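Local atomic coordinates of kojibiose phosphorylase (Gut metagenome, PDB entry 6W0P), a protein that belongs to glycoside hydrolase family 65, combining an N-terminal beta domain, a helical central catalytic domain and a small C-terminal beta domain. Residues I685-L690 against I707-N711; K710-L714 against K727-L733. All blocks are in the same frame, centred on the assembly; numbering follows the deposited sequence.

Interaction 1. Residues I685-L690 against I707-N711; sequences IKNDIL and ITFKN
This contact packs two sheets of the C-terminal beta domain against each other, as in a beta sandwich. Residues 685-690 form a tight beta hairpin from one sheet. Its type I' turn runs from Lys686 to Ile689, with Asn687 and Asp688 both at positive phi. Two backbone hydrogen bonds close it: Lys686 N to Ile689 O (3.0 Å) and Ile689 N to Lys686 O (2.9 Å). Residues 707-711 are the end of a strand in the other sheet and the start of its turn. The backbones stay apart; the closest CA atoms, those of Leu690 and Phe709, are 8.0 Å from each other. Side chains therefore fill the gap.

Phe709 is the centre of the contact. It is a t rotamer (chi2 60°) and points toward the hairpin. Ile685 CD1 lies over one face of the Phe709 ring, 3.9 Å from its centroid and 12° off the normal, which makes a CH-pi contact. Leu690, with chi1 t, places CD1 3.9 Å from Phe709 CD2 and 4.2 Å from Ile707 CD1. Tyr362 and Leu683 also touch this apolar group.

Asp688 borders the exposed side. Its CA-to-CB bond points sideways, but chi1 t carries the carboxylate to the other segment. Asp688 OD1 sits at the ring edge, 4.2 Å from Phe709 CZ. Lys710, extended through chi2 and chi3 (both t) but turned at chi4 (m, -89°), completes a salt bridge, with NZ 2.7 Å from Asp688 OD2.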
loop_
_atom_site.group_PDB
_atom_site.type_symbol
_atom_site.label_atom_id
_atom_site.label_comp_id
_atom_site.label_asym_id
_atom_site.label_seq_id
_atom_site.Cartn_x
_atom_site.Cartn_y
_atom_site.Cartn_z
ATOM N N ILE A 685 -22.948 -35.370 2.021
ATOM C CA ILE A 685 -22.504 -36.678 1.454
ATOM C C ILE A 685 -21.407 -37.240 2.364
ATOM O O ILE A 685 -20.365 -36.610 2.488
ATOM C CB ILE A 685 -22.002 -36.535 0.006
ATOM C CG1 ILE A 685 -22.960 -35.728 -0.869
ATOM C CG2 ILE A 685 -21.676 -37.901 -0.595
ATOM C CD1 ILE A 685 -24.333 -36.332 -1.022
ATOM N N LYS A 686 -21.640 -38.394 2.971
ATOM C CA LYS A 686 -20.644 -39.116 3.810
ATOM C C LYS A 686 -20.517 -40.555 3.300
ATOM O O LYS A 686 -21.579 -41.211 3.118
ATOM C CB LYS A 686 -21.062 -39.088 5.283
ATOM C CG LYS A 686 -19.943 -39.412 6.257
ATOM C CD LYS A 686 -20.363 -39.313 7.721
ATOM C CE LYS A 686 -19.217 -39.609 8.674
ATOM N NZ LYS A 686 -19.707 -40.076 9.997
ATOM N N ASN A 687 -19.270 -40.998 3.077
ATOM C CA ASN A 687 -18.914 -42.311 2.478
ATOM C C ASN A 687 -19.831 -42.558 1.281
ATOM O O ASN A 687 -20.374 -43.674 1.174
ATOM C CB ASN A 687 -19.015 -43.451 3.501
ATOM C CG ASN A 687 -18.190 -43.177 4.743
ATOM O OD1 ASN A 687 -17.096 -42.616 4.659
ATOM N ND2 ASN A 687 -18.698 -43.573 5.902
ATOM N N ASP A 688 -20.056 -41.529 0.454
ATOM C CA ASP A 688 -20.771 -41.657 -0.844
ATOM C C ASP A 688 -22.250 -42.015 -0.615
ATOM O O ASP A 688 -22.850 -42.607 -1.526
ATOM C CB ASP A 688 -20.065 -42.703 -1.715
ATOM C CG ASP A 688 -20.375 -42.533 -3.183
ATOM O OD1 ASP A 688 -20.435 -41.378 -3.609
ATOM O OD2 ASP A 688 -20.574 -43.549 -3.874
ATOM N N ILE A 689 -22.803 -41.665 0.554
ATOM C CA ILE A 689 -24.239 -41.832 0.933
ATOM C C ILE A 689 -24.790 -40.435 1.225
ATOM O O ILE A 689 -24.199 -39.728 2.059
ATOM C CB ILE A 689 -24.424 -42.725 2.181
ATOM C CG1 ILE A 689 -23.689 -44.073 2.122
ATOM C CG2 ILE A 689 -25.896 -42.883 2.490
ATOM C CD1 ILE A 689 -24.268 -45.079 1.158
ATOM N N LEU A 690 -25.913 -40.068 0.613
ATOM C CA LEU A 690 -26.583 -38.780 0.896
ATOM C C LEU A 690 -27.238 -38.846 2.279
ATOM O O LEU A 690 -28.034 -39.780 2.516
ATOM C CB LEU A 690 -27.608 -38.493 -0.207
ATOM C CG LEU A 690 -28.277 -37.125 -0.137
ATOM C CD1 LEU A 690 -28.262 -36.461 -1.500
ATOM C CD2 LEU A 690 -29.695 -37.244 0.373
ATOM N N ILE A 707 -32.799 -31.407 -5.608
ATOM C CA ILE A 707 -31.361 -31.662 -5.889
ATOM C C ILE A 707 -31.248 -33.004 -6.611
ATOM O O ILE A 707 -32.136 -33.871 -6.465
ATOM C CB ILE A 707 -30.489 -31.664 -4.617
ATOM C CG1 ILE A 707 -30.913 -32.743 -3.622
ATOM C CG2 ILE A 707 -30.452 -30.290 -3.981
ATOM C CD1 ILE A 707 -30.102 -32.754 -2.347
ATOM N N THR A 708 -30.171 -33.162 -7.357
ATOM C CA THR A 708 -29.867 -34.378 -8.144
ATOM C C THR A 708 -28.554 -34.964 -7.632
ATOM O O THR A 708 -27.533 -34.240 -7.595
ATOM C CB THR A 708 -29.809 -34.071 -9.642
ATOM O OG1 THR A 708 -31.114 -33.591 -9.970
ATOM C CG2 THR A 708 -29.426 -35.269 -10.490
ATOM N N PHE A 709 -28.608 -36.231 -7.253
ATOM C CA PHE A 709 -27.444 -37.030 -6.845
ATOM C C PHE A 709 -27.583 -38.412 -7.474
ATOM O O PHE A 709 -28.689 -39.026 -7.362
ATOM C CB PHE A 709 -27.391 -37.056 -5.319
ATOM C CG PHE A 709 -26.210 -37.802 -4.768
ATOM C CD1 PHE A 709 -24.927 -37.391 -5.063
ATOM C CD2 PHE A 709 -26.382 -38.887 -3.933
ATOM C CE1 PHE A 709 -23.827 -38.058 -4.540
ATOM C CE2 PHE A 709 -25.279 -39.564 -3.420
ATOM C CZ PHE A 709 -24.004 -39.151 -3.729
ATOM N N LYS A 710 -26.495 -38.884 -8.077
ATOM C CA LYS A 710 -26.400 -40.196 -8.764
ATOM C C LYS A 710 -27.590 -40.367 -9.713
ATOM O O LYS A 710 -28.230 -41.435 -9.691
ATOM C CB LYS A 710 -26.359 -41.330 -7.745
ATOM C CG LYS A 710 -25.133 -41.352 -6.844
ATOM C CD LYS A 710 -24.951 -42.722 -6.213
ATOM C CE LYS A 710 -23.965 -42.754 -5.070
ATOM N NZ LYS A 710 -22.599 -43.022 -5.560
ATOM N N ASN A 711 -27.858 -39.320 -10.496
ATOM C CA ASN A 711 -28.888 -39.227 -11.564
ATOM C C ASN A 711 -30.278 -39.376 -10.957
ATOM O O ASN A 711 -31.194 -39.701 -11.730
ATOM C CB ASN A 711 -28.666 -40.258 -12.668
ATOM C CG ASN A 711 -27.370 -40.043 -13.419
ATOM O OD1 ASN A 711 -27.025 -38.916 -13.761
ATOM N ND2 ASN A 711 -26.633 -41.105 -13.676
#

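Interaction 2. Residues K710-L714 against K727-L733; sequences KNHLL and KKTKNIL
Residues 712-714 are extended and leave a turn in which Lys710 and Asn711 have positive phi. Residues 728-732 form a loop that curves round the side chain of His712 and runs into a strand at Leu733. The CA atoms of Leu714 and Lys727 are 5.1 Å apart, and those of His712 and Thr729 6.3 Å. Water 2 bridges the backbones, 2.7 Å from Leu713 O and 2.8 Å from Lys728 N.

His712 (chi1 m, chi2 -78°) points into the loop. His712 ND1 shares a 2.5 Å hydrogen bond with Thr729 OG1. Leu733 CB lies over the face of the His712 ring, 4.0 Å from its centroid, as a CH-pi contact. Water 1 joins His712 NE2 (3.0 Å) to Ile732 O (3.1 Å). Lys727 NZ bonds to Thr729 OG1 (2.8 Å) and Asn731 O (2.6 Å), and also to Ile745 O. Deeper in, Leu714 CD2 meets Leu733 CD2 at 4.0 Å.

The loop passes from strand 722-726 to strand 733-737 in the facing sheet, a connection typical of a beta sandwich.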
loop_
_atom_site.group_PDB
_atom_site.type_symbol
_atom_site.label_atom_id
_atom_site.label_comp_id
_atom_site.label_asym_id
_atom_site.label_seq_id
_atom_site.Cartn_x
_atom_site.Cartn_y
_atom_site.Cartn_z
ATOM N N LYS A 710 -26.495 -38.884 -8.077
ATOM C CA LYS A 710 -26.400 -40.196 -8.764
ATOM C C LYS A 710 -27.590 -40.367 -9.713
ATOM O O LYS A 710 -28.230 -41.435 -9.691
ATOM C CB LYS A 710 -26.359 -41.330 -7.745
ATOM C CG LYS A 710 -25.133 -41.352 -6.844
ATOM C CD LYS A 710 -24.951 -42.722 -6.213
ATOM C CE LYS A 710 -23.965 -42.754 -5.070
ATOM N NZ LYS A 710 -22.599 -43.022 -5.560
ATOM N N ASN A 711 -27.858 -39.320 -10.496
ATOM C CA ASN A 711 -28.888 -39.227 -11.564
ATOM C C ASN A 711 -30.278 -39.376 -10.957
ATOM O O ASN A 711 -31.194 -39.701 -11.730
ATOM C CB ASN A 711 -28.666 -40.258 -12.668
ATOM C CG ASN A 711 -27.370 -40.043 -13.419
ATOM O OD1 ASN A 711 -27.025 -38.916 -13.761
ATOM N ND2 ASN A 711 -26.633 -41.105 -13.676
ATOM N N HIS A 712 -30.434 -39.161 -9.639
ATOM C CA HIS A 712 -31.762 -39.142 -8.981
ATOM C C HIS A 712 -32.165 -37.698 -8.724
ATOM O O HIS A 712 -31.526 -37.059 -7.881
ATOM C CB HIS A 712 -31.786 -39.919 -7.665
ATOM C CG HIS A 712 -31.393 -41.349 -7.771
ATOM N ND1 HIS A 712 -32.253 -42.304 -8.241
ATOM C CD2 HIS A 712 -30.248 -41.984 -7.434
ATOM C CE1 HIS A 712 -31.649 -43.479 -8.207
ATOM N NE2 HIS A 712 -30.418 -43.308 -7.720
ATOM N N LEU A 713 -33.207 -37.237 -9.407
ATOM C CA LEU A 713 -33.821 -35.930 -9.117
ATOM C C LEU A 713 -34.679 -36.067 -7.865
ATOM O O LEU A 713 -35.772 -36.650 -7.966
ATOM C CB LEU A 713 -34.647 -35.460 -10.313
ATOM C CG LEU A 713 -35.357 -34.115 -10.114
ATOM C CD1 LEU A 713 -34.395 -33.071 -9.543
ATOM C CD2 LEU A 713 -35.968 -33.626 -11.427
ATOM N N LEU A 714 -34.188 -35.555 -6.741
ATOM C CA LEU A 714 -34.827 -35.709 -5.402
ATOM C C LEU A 714 -35.643 -34.467 -5.046
ATOM O O LEU A 714 -35.095 -33.350 -5.161
ATOM C CB LEU A 714 -33.747 -35.909 -4.343
ATOM C CG LEU A 714 -32.827 -37.090 -4.568
ATOM C CD1 LEU A 714 -31.615 -36.971 -3.671
ATOM C CD2 LEU A 714 -33.563 -38.401 -4.328
ATOM N N LYS A 727 -38.708 -39.410 -5.538
ATOM C CA LYS A 727 -38.026 -39.451 -6.852
ATOM C C LYS A 727 -38.830 -40.336 -7.816
ATOM O O LYS A 727 -39.677 -41.112 -7.355
ATOM C CB LYS A 727 -36.572 -39.919 -6.682
ATOM C CG LYS A 727 -36.339 -41.409 -6.516
ATOM C CD LYS A 727 -34.914 -41.781 -6.200
ATOM C CE LYS A 727 -34.785 -43.260 -5.891
ATOM N NZ LYS A 727 -35.214 -44.122 -7.017
ATOM N N LYS A 728 -38.513 -40.248 -9.112
ATOM C CA LYS A 728 -39.208 -40.980 -10.209
ATOM C C LYS A 728 -38.329 -42.120 -10.739
ATOM O O LYS A 728 -38.835 -42.932 -11.514
ATOM C CB LYS A 728 -39.546 -40.004 -11.344
ATOM C CG LYS A 728 -40.358 -38.787 -10.924
ATOM C CD LYS A 728 -41.743 -39.130 -10.441
ATOM C CE LYS A 728 -42.819 -38.587 -11.354
ATOM N NZ LYS A 728 -42.935 -37.121 -11.191
ATOM N N THR A 729 -37.041 -42.138 -10.413
ATOM C CA THR A 729 -36.125 -43.207 -10.853
ATOM C C THR A 729 -36.600 -44.511 -10.212
ATOM O O THR A 729 -37.262 -44.461 -9.158
ATOM C CB THR A 729 -34.662 -42.884 -10.527
ATOM O OG1 THR A 729 -34.600 -42.445 -9.173
ATOM C CG2 THR A 729 -34.070 -41.855 -11.468
ATOM N N LYS A 730 -36.254 -45.639 -10.822
ATOM C CA LYS A 730 -36.790 -46.971 -10.453
ATOM C C LYS A 730 -35.849 -47.671 -9.485
ATOM O O LYS A 730 -36.310 -48.610 -8.838
ATOM C CB LYS A 730 -36.979 -47.842 -11.697
ATOM C CG LYS A 730 -37.879 -47.234 -12.768
ATOM C CD LYS A 730 -39.268 -46.957 -12.251
ATOM C CE LYS A 730 -40.177 -46.346 -13.295
ATOM N NZ LYS A 730 -41.546 -46.196 -12.749
ATOM N N ASN A 731 -34.581 -47.272 -9.442
ATOM C CA ASN A 731 -33.526 -48.014 -8.708
ATOM C C ASN A 731 -33.422 -47.482 -7.271
ATOM O O ASN A 731 -33.854 -46.358 -6.991
ATOM C CB ASN A 731 -32.186 -47.966 -9.447
ATOM C CG ASN A 731 -31.712 -46.557 -9.720
ATOM O OD1 ASN A 731 -32.492 -45.713 -10.161
ATOM N ND2 ASN A 731 -30.439 -46.303 -9.468
ATOM N N ILE A 732 -32.864 -48.284 -6.377
ATOM C CA ILE A 732 -32.698 -47.933 -4.941
ATOM C C ILE A 732 -31.631 -46.844 -4.813
ATOM O O ILE A 732 -30.506 -47.052 -5.294
ATOM C CB ILE A 732 -32.348 -49.198 -4.134
ATOM C CG1 ILE A 732 -33.570 -50.125 -4.009
ATOM C CG2 ILE A 732 -31.740 -48.827 -2.777
ATOM C CD1 ILE A 732 -33.217 -51.552 -3.625
ATOM N N LEU A 733 -31.968 -45.727 -4.165
ATOM C CA LEU A 733 -30.938 -44.829 -3.588
ATOM C C LEU A 733 -30.949 -45.018 -2.081
ATOM O O LEU A 733 -31.954 -44.731 -1.442
ATOM C CB LEU A 733 -31.208 -43.359 -3.932
ATOM C CG LEU A 733 -30.182 -42.394 -3.339
ATOM C CD1 LEU A 733 -28.789 -42.699 -3.876
ATOM C CD2 LEU A 733 -30.562 -40.936 -3.601
HETATM O O HOH W 1 -28.493 -45.421 -6.923
HETATM O O HOH W 2 -36.456 -38.433 -9.882
#

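In the fold
Both interactions lie in the C-terminal beta domain, on the same side of the chain's centre, with their own centres 10 Å apart. They share Lys710 and Asn711, in the turn between the neighbouring antiparallel strands 702-709 and 712-718. Along the chain the order is hairpin 685-690, then 707-711, then 710-714, then loop 727-733. Interaction 1 joins the sheet of strands 702-709 and 712-718 to the hairpin of the mixed sheet. Interaction 2 involves the loop leading into strand 733-737 of that mixed sheet. Leu690 also packs on Leu714, so the two contacts form one continuous interface between the sheets.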